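Local coordinates for binary enterotoxin of Clostridium perfringens component a (Clostridium perfringens, PDB 5WTZ), which binds NAD+ and probably transfers its ADP-ribose to actin, as the enzymatic component of a two-part clostridial enterotoxin, at residues D245-L250 and E377-E382; N258-D263 and T270-L275. One frame throughout, in Å; residues are numbered along the deposited sequence.

Interaction 1: residues D245-L250 and E377-E382; sequences DINNYL and EGYKNE. With NAD (nicotinamide-adenine-dinucleotide), chain B.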
# COMPACT_ATOMS: atom_id res chain seq x y z
N ASP A 245 -15.70 -6.22 27.93
CA ASP A 245 -14.25 -6.33 27.87
C ASP A 245 -13.64 -5.71 26.60
O ASP A 245 -12.50 -5.25 26.65
CB ASP A 245 -13.84 -7.79 28.03
CG ASP A 245 -14.07 -8.28 29.45
OD1 ASP A 245 -14.37 -7.42 30.30
OD2 ASP A 245 -13.95 -9.50 29.73
N ILE A 246 -14.38 -5.70 25.49
CA ILE A 246 -13.98 -4.93 24.30
C ILE A 246 -13.94 -3.45 24.64
O ILE A 246 -12.96 -2.77 24.35
CB ILE A 246 -14.95 -5.17 23.12
CG1 ILE A 246 -14.69 -6.54 22.47
CG2 ILE A 246 -14.81 -4.07 22.07
CD1 ILE A 246 -13.42 -6.59 21.61
N ASN A 247 -15.00 -2.95 25.26
CA ASN A 247 -15.07 -1.55 25.69
C ASN A 247 -13.99 -1.21 26.71
O ASN A 247 -13.36 -0.14 26.61
CB ASN A 247 -16.45 -1.24 26.28
CG ASN A 247 -17.48 -0.90 25.21
OD1 ASN A 247 -17.15 -0.31 24.18
ND2 ASN A 247 -18.73 -1.25 25.45
N ASN A 248 -13.74 -2.11 27.66
CA ASN A 248 -12.63 -1.93 28.59
C ASN A 248 -11.28 -1.81 27.86
O ASN A 248 -10.49 -0.92 28.15
CB ASN A 248 -12.58 -3.10 29.60
CG ASN A 248 -11.38 -3.01 30.54
OD1 ASN A 248 -10.26 -3.39 30.18
ND2 ASN A 248 -11.62 -2.53 31.75
N TYR A 249 -11.03 -2.72 26.92
CA TYR A 249 -9.79 -2.68 26.13
C TYR A 249 -9.66 -1.35 25.42
O TYR A 249 -8.63 -0.66 25.52
CB TYR A 249 -9.75 -3.84 25.12
CG TYR A 249 -8.58 -3.79 24.14
CD1 TYR A 249 -8.63 -2.97 23.00
CD2 TYR A 249 -7.45 -4.56 24.34
CE1 TYR A 249 -7.57 -2.93 22.09
CE2 TYR A 249 -6.38 -4.54 23.42
CZ TYR A 249 -6.46 -3.72 22.30
OH TYR A 249 -5.41 -3.67 21.40
N LEU A 250 -10.72 -0.96 24.72
CA LEU A 250 -10.67 0.20 23.85
C LEU A 250 -10.50 1.49 24.64
O LEU A 250 -9.86 2.42 24.18
CB LEU A 250 -11.92 0.26 22.97
CG LEU A 250 -12.04 -0.82 21.89
CD1 LEU A 250 -13.43 -0.73 21.27
CD2 LEU A 250 -10.93 -0.70 20.84
N GLU A 377 -21.41 1.85 20.22
CA GLU A 377 -21.69 3.19 20.73
C GLU A 377 -20.45 3.78 21.40
O GLU A 377 -19.77 3.09 22.17
CB GLU A 377 -22.84 3.18 21.73
CG GLU A 377 -24.20 2.81 21.18
CD GLU A 377 -25.28 2.88 22.25
OE1 GLU A 377 -25.47 3.98 22.82
OE2 GLU A 377 -25.94 1.85 22.53
N GLY A 378 -20.16 5.04 21.12
CA GLY A 378 -19.13 5.74 21.85
C GLY A 378 -17.82 5.87 21.11
O GLY A 378 -16.84 6.35 21.67
N TYR A 379 -17.80 5.44 19.85
CA TYR A 379 -16.61 5.57 19.02
C TYR A 379 -16.91 6.32 17.73
O TYR A 379 -16.61 5.86 16.63
CB TYR A 379 -16.01 4.20 18.74
CG TYR A 379 -15.71 3.49 20.03
CD1 TYR A 379 -14.55 3.78 20.74
CD2 TYR A 379 -16.60 2.57 20.56
CE1 TYR A 379 -14.27 3.16 21.94
CE2 TYR A 379 -16.33 1.93 21.76
CZ TYR A 379 -15.17 2.23 22.45
OH TYR A 379 -14.89 1.61 23.64
N LYS A 380 -17.53 7.49 17.88
CA LYS A 380 -17.57 8.46 16.80
C LYS A 380 -16.14 8.96 16.63
O LYS A 380 -15.39 9.06 17.61
CB LYS A 380 -18.54 9.60 17.11
CG LYS A 380 -18.26 10.36 18.40
CD LYS A 380 -19.50 11.09 18.89
CE LYS A 380 -19.94 10.54 20.24
NZ LYS A 380 -21.29 11.03 20.60
N ASN A 381 -15.77 9.24 15.38
CA ASN A 381 -14.42 9.65 14.99
C ASN A 381 -13.40 8.51 15.09
O ASN A 381 -12.21 8.71 14.84
CB ASN A 381 -13.95 10.84 15.84
CG ASN A 381 -15.06 11.85 16.08
OD1 ASN A 381 -15.84 12.15 15.18
ND2 ASN A 381 -15.14 12.36 17.31
N GLU A 382 -13.86 7.32 15.44
CA GLU A 382 -12.97 6.17 15.48
C GLU A 382 -13.33 5.21 14.34
O GLU A 382 -14.49 5.14 13.92
CB GLU A 382 -13.06 5.47 16.83
CG GLU A 382 -12.83 6.39 18.02
CD GLU A 382 -11.51 6.12 18.73
OE1 GLU A 382 -11.37 6.53 19.90
OE2 GLU A 382 -10.61 5.51 18.12
PA NAD B . -0.81 -1.00 22.13
O1A NAD B . -1.19 -1.77 23.38
O2A NAD B . -0.83 -1.69 20.80
O5B NAD B . 0.66 -0.36 22.30
C5B NAD B . 1.14 0.17 23.54
C4B NAD B . 2.66 0.10 23.55
O4B NAD B . 3.03 -1.28 23.50
C3B NAD B . 3.27 0.79 22.34
O3B NAD B . 4.49 1.44 22.76
C2B NAD B . 3.58 -0.36 21.40
O2B NAD B . 4.70 -0.10 20.54
C1B NAD B . 3.85 -1.52 22.35
N9A NAD B . 3.43 -2.79 21.70
C8A NAD B . 2.21 -3.09 21.23
N7A NAD B . 2.20 -4.34 20.68
C5A NAD B . 3.44 -4.82 20.80
C6A NAD B . 4.13 -6.08 20.44
N6A NAD B . 3.45 -7.07 19.82
N1A NAD B . 5.45 -6.18 20.72
C2A NAD B . 6.13 -5.20 21.34
N3A NAD B . 5.56 -4.04 21.71
C4A NAD B . 4.25 -3.80 21.46
O3 NAD B . -1.80 0.26 22.06
PN NAD B . -1.68 1.60 21.18
O1N NAD B . -1.82 1.21 19.72
O2N NAD B . -0.49 2.38 21.67
O5D NAD B . -3.01 2.34 21.69
C5D NAD B . -4.30 1.72 21.64
C4D NAD B . -5.37 2.78 21.83
O4D NAD B . -5.48 3.56 20.64
C3D NAD B . -6.73 2.12 22.00
O3D NAD B . -7.58 3.06 22.68
C2D NAD B . -7.20 1.95 20.57
O2D NAD B . -8.63 1.93 20.49
C1D NAD B . -6.57 3.14 19.84
N1N NAD B . -6.09 2.82 18.48
C2N NAD B . -4.78 2.91 18.18
C3N NAD B . -4.33 2.60 16.88
C7N NAD B . -2.88 2.70 16.51
O7N NAD B . -1.98 2.57 17.34
N7N NAD B . -2.63 2.97 15.23
C4N NAD B . -5.23 2.22 15.90
C5N NAD B . -6.57 2.13 16.24
C6N NAD B . -6.97 2.44 17.54
O HOH W 1 -10.43 3.94 21.20
O HOH W 2 -11.42 5.13 23.06

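Interaction 2: residues N258-D263 and T270-L275; sequences NKYLLD and TSKEDL. With NAD (nicotinamide-adenine-dinucleotide), chain B.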
# COMPACT_ATOMS: atom_id res chain seq x y z
N ASN A 258 -2.38 -5.92 26.57
CA ASN A 258 -1.35 -6.22 25.58
C ASN A 258 0.01 -6.42 26.27
O ASN A 258 0.80 -7.26 25.84
CB ASN A 258 -1.31 -5.14 24.48
CG ASN A 258 -2.45 -5.31 23.47
OD1 ASN A 258 -2.99 -6.41 23.28
ND2 ASN A 258 -2.81 -4.22 22.79
N LYS A 259 0.27 -5.71 27.36
CA LYS A 259 1.48 -5.96 28.17
C LYS A 259 1.54 -7.41 28.67
O LYS A 259 2.60 -8.05 28.62
CB LYS A 259 1.55 -5.02 29.36
CG LYS A 259 2.28 -3.70 29.12
CD LYS A 259 2.25 -2.86 30.41
CE LYS A 259 2.93 -1.50 30.27
NZ LYS A 259 3.15 -0.90 31.62
N TYR A 260 0.42 -7.91 29.17
CA TYR A 260 0.37 -9.27 29.68
C TYR A 260 0.57 -10.29 28.56
O TYR A 260 1.28 -11.28 28.72
CB TYR A 260 -0.95 -9.53 30.37
CG TYR A 260 -1.05 -10.93 30.90
CD1 TYR A 260 -0.40 -11.30 32.06
CD2 TYR A 260 -1.77 -11.90 30.21
CE1 TYR A 260 -0.48 -12.59 32.54
CE2 TYR A 260 -1.85 -13.20 30.67
CZ TYR A 260 -1.20 -13.54 31.84
OH TYR A 260 -1.27 -14.82 32.32
N LEU A 261 -0.10 -10.06 27.43
CA LEU A 261 0.03 -10.95 26.28
C LEU A 261 1.47 -10.97 25.77
O LEU A 261 1.96 -12.01 25.32
CB LEU A 261 -0.92 -10.52 25.16
CG LEU A 261 -2.39 -10.95 25.27
CD1 LEU A 261 -3.22 -10.34 24.16
CD2 LEU A 261 -2.54 -12.47 25.25
N LEU A 262 2.16 -9.84 25.86
CA LEU A 262 3.49 -9.76 25.28
C LEU A 262 4.52 -10.53 26.12
O LEU A 262 5.33 -11.27 25.56
CB LEU A 262 3.92 -8.30 25.12
CG LEU A 262 5.30 -8.09 24.50
CD1 LEU A 262 5.37 -8.60 23.04
CD2 LEU A 262 5.69 -6.62 24.59
N ASP A 263 4.48 -10.38 27.44
CA ASP A 263 5.48 -11.03 28.29
C ASP A 263 5.00 -11.35 29.71
O ASP A 263 5.81 -11.51 30.62
CB ASP A 263 6.73 -10.16 28.37
CG ASP A 263 6.44 -8.76 28.88
OD1 ASP A 263 5.33 -8.54 29.40
OD2 ASP A 263 7.32 -7.88 28.76
N THR A 270 -4.07 -6.10 39.94
CA THR A 270 -4.87 -7.16 39.34
C THR A 270 -4.27 -8.56 39.47
O THR A 270 -3.32 -8.78 40.23
CB THR A 270 -5.10 -6.89 37.85
OG1 THR A 270 -5.78 -8.01 37.26
CG2 THR A 270 -3.77 -6.68 37.12
N SER A 271 -4.85 -9.49 38.72
CA SER A 271 -4.50 -10.90 38.81
C SER A 271 -4.43 -11.55 37.45
O SER A 271 -5.01 -11.04 36.49
CB SER A 271 -5.52 -11.63 39.67
OG SER A 271 -6.77 -11.67 38.99
N LYS A 272 -3.75 -12.68 37.37
CA LYS A 272 -3.69 -13.46 36.15
C LYS A 272 -5.10 -13.80 35.66
O LYS A 272 -5.42 -13.60 34.49
CB LYS A 272 -2.86 -14.74 36.35
CG LYS A 272 -2.61 -15.51 35.06
CD LYS A 272 -1.88 -16.83 35.30
CE LYS A 272 -0.38 -16.63 35.44
NZ LYS A 272 0.32 -17.91 35.75
N GLU A 273 -5.95 -14.29 36.57
CA GLU A 273 -7.30 -14.71 36.19
C GLU A 273 -8.14 -13.57 35.60
O GLU A 273 -8.85 -13.76 34.62
CB GLU A 273 -8.04 -15.33 37.39
CG GLU A 273 -7.13 -15.96 38.44
CD GLU A 273 -6.64 -14.97 39.48
OE1 GLU A 273 -7.48 -14.21 40.01
OE2 GLU A 273 -5.43 -14.95 39.75
N ASP A 274 -8.05 -12.39 36.20
CA ASP A 274 -8.80 -11.25 35.68
C ASP A 274 -8.33 -10.86 34.28
O ASP A 274 -9.13 -10.52 33.41
CB ASP A 274 -8.69 -10.05 36.62
CG ASP A 274 -9.51 -10.24 37.88
OD1 ASP A 274 -10.76 -10.21 37.81
OD2 ASP A 274 -8.89 -10.42 38.95
N LEU A 275 -7.02 -10.91 34.07
CA LEU A 275 -6.45 -10.61 32.76
C LEU A 275 -6.82 -11.68 31.74
O LEU A 275 -7.21 -11.36 30.62
CB LEU A 275 -4.93 -10.48 32.83
CG LEU A 275 -4.37 -9.17 33.38
CD1 LEU A 275 -2.97 -9.39 33.93
CD2 LEU A 275 -4.36 -8.09 32.30
PA NAD B . -0.81 -1.00 22.13
O1A NAD B . -1.19 -1.77 23.38
O2A NAD B . -0.83 -1.69 20.80
O5B NAD B . 0.66 -0.36 22.30
C5B NAD B . 1.14 0.17 23.54
C4B NAD B . 2.66 0.10 23.55
O4B NAD B . 3.03 -1.28 23.50
C3B NAD B . 3.27 0.79 22.34
O3B NAD B . 4.49 1.44 22.76
C2B NAD B . 3.58 -0.36 21.40
O2B NAD B . 4.70 -0.10 20.54
C1B NAD B . 3.85 -1.52 22.35
N9A NAD B . 3.43 -2.79 21.70
C8A NAD B . 2.21 -3.09 21.23
N7A NAD B . 2.20 -4.34 20.68
C5A NAD B . 3.44 -4.82 20.80
C6A NAD B . 4.13 -6.08 20.44
N6A NAD B . 3.45 -7.07 19.82
N1A NAD B . 5.45 -6.18 20.72
C2A NAD B . 6.13 -5.20 21.34
N3A NAD B . 5.56 -4.04 21.71
C4A NAD B . 4.25 -3.80 21.46
O3 NAD B . -1.80 0.26 22.06
PN NAD B . -1.68 1.60 21.18
O1N NAD B . -1.82 1.21 19.72
O2N NAD B . -0.49 2.38 21.67
O5D NAD B . -3.01 2.34 21.69
C5D NAD B . -4.30 1.72 21.64
C4D NAD B . -5.37 2.78 21.83
O4D NAD B . -5.48 3.56 20.64
C3D NAD B . -6.73 2.12 22.00
O3D NAD B . -7.58 3.06 22.68
C2D NAD B . -7.20 1.95 20.57
O2D NAD B . -8.63 1.93 20.49
C1D NAD B . -6.57 3.14 19.84
N1N NAD B . -6.09 2.82 18.48
C2N NAD B . -4.78 2.91 18.18
C3N NAD B . -4.33 2.60 16.88
C7N NAD B . -2.88 2.70 16.51
O7N NAD B . -1.98 2.57 17.34
N7N NAD B . -2.63 2.97 15.23
C4N NAD B . -5.23 2.22 15.90
C5N NAD B . -6.57 2.13 16.24
C6N NAD B . -6.97 2.44 17.54

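Interaction 1: residues D245-L250 and E377-E382
Tyr379 reaches out from the loop and lays the phenol end of its ring against Asn247 and Leu250, which stand one turn apart on the helix. The tight part is the packing on Leu250. Its CD1 makes an off-centre CH-pi contact with the ring from an oblique direction, 4.1 Å from the ring centroid and 30° off the normal, and Leu250 CB comes to 3.3 Å from Tyr379 OH. Leu250 CG lies anti to the carbonyl carbon (chi1 -69°), which places the branch; together with chi2 this sends CD1 to Tyr379 and CD2 to the NAD ribose, 3.5 Å from O2D. One leucine thus serves the loop and the ligand together.

The looser side begins at Asn247. Its OD1 lies at the ring edge, in the ring plane, 3.0 Å from Tyr379 OH, with the amide turned 20° from the ring. This is a possible hydrogen bond, but the hydroxyl proton has another acceptor within reach. Farther along, water takes over: Glu382 makes no direct contact with 245-250. Water 1 sits 3.0 Å from Glu382 OE1 and 2.8 Å from NAD O2D, and is at most weakly bonded to Leu250 O; it has more acceptors near it than protons to give. That carbonyl has a firmer partner in NAD O3D, which donates to it at 2.8 Å. A type II turn from Tyr379 to Glu382, closed by a weak backbone bond, returns the chain toward the pocket.

The loop probably corresponds to the ARTT loop of related ADP-ribosyltransferases, and Glu382 and Glu384 are consistent with its ExE motif. Ser374 packs on both Tyr379 and Glu382, and Leu250 also meets Glu384 on strand 384-387. Behind the contact, Ile246 and Tyr249 pack on Leu386 of that strand and on Ile282 of helix 272-286.

Interaction 2: residues N258-D263 and T270-L275
Tyr260 of helix 240-263 packs against Leu275 and Lys272 at the start of helix 272-286, near the closed end of an antiparallel helical hairpin whose connection is a short loop.

The apolar part comes first. Tyr260 starts off toward the second helix, and its chi1 of 179° sets the ring beside Leu275 and its hydroxyl by Lys272. Leu275 lies over one face of the ring: CB stands 4.3 Å above the ring plane, offset toward the rim, and CD1 is 3.7 Å from Tyr260 CD1. At the far end of the ring, the aliphatic chain of Lys272 crosses at about a right angle, its CG closing to 3.1 Å from Tyr260 OH. The bend at chi3 (-82°) keeps CE near the same hydroxyl, which CD also approaches. Ile279 and Ile266 add further cover to Tyr260.

No hydrogen bond joins the two segments. The Tyr260 hydroxyl is instead hydrogen-bonded to Glu276 OE2, one residue beyond Leu275. Ser271 is the N-cap of the second helix: its OG accepts from Asp274 N at 3.2 Å. The cap fixes the first turn that carries Lys272 and Leu275.

Ligand contacts leave the first helix on another side. Asn258 ND2 donates almost straight (171°) to NAD O1A, an oxygen of the adenosine-side phosphate. Leu262 CD2 lies over the adenine near C2A, at 3.6 Å, while Leu262 CD1 sits above the plane just past the rim, 3.4 Å from N1A.

In the fold
Both contacts are built on helix 240-263, with interaction 1 in its first half and interaction 2 at its far end, their centres about 20 Å apart. Along the chain interaction 2 is nested within the 126 residues that interaction 1 closes off. Helix 272-286 runs back beside the shared helix, from interaction 2 toward the residues behind interaction 1. The two meet where Tyr249 OH lies 3.0 Å from Asn258 ND2, probably hydrogen-bonded; Tyr249 OH also bonds Ser342 on strand 341-344. Together they place one helix along NAD: Leu250 at the nicotinamide ribose, Asn258 at the diphosphate and Leu262 at the adenine.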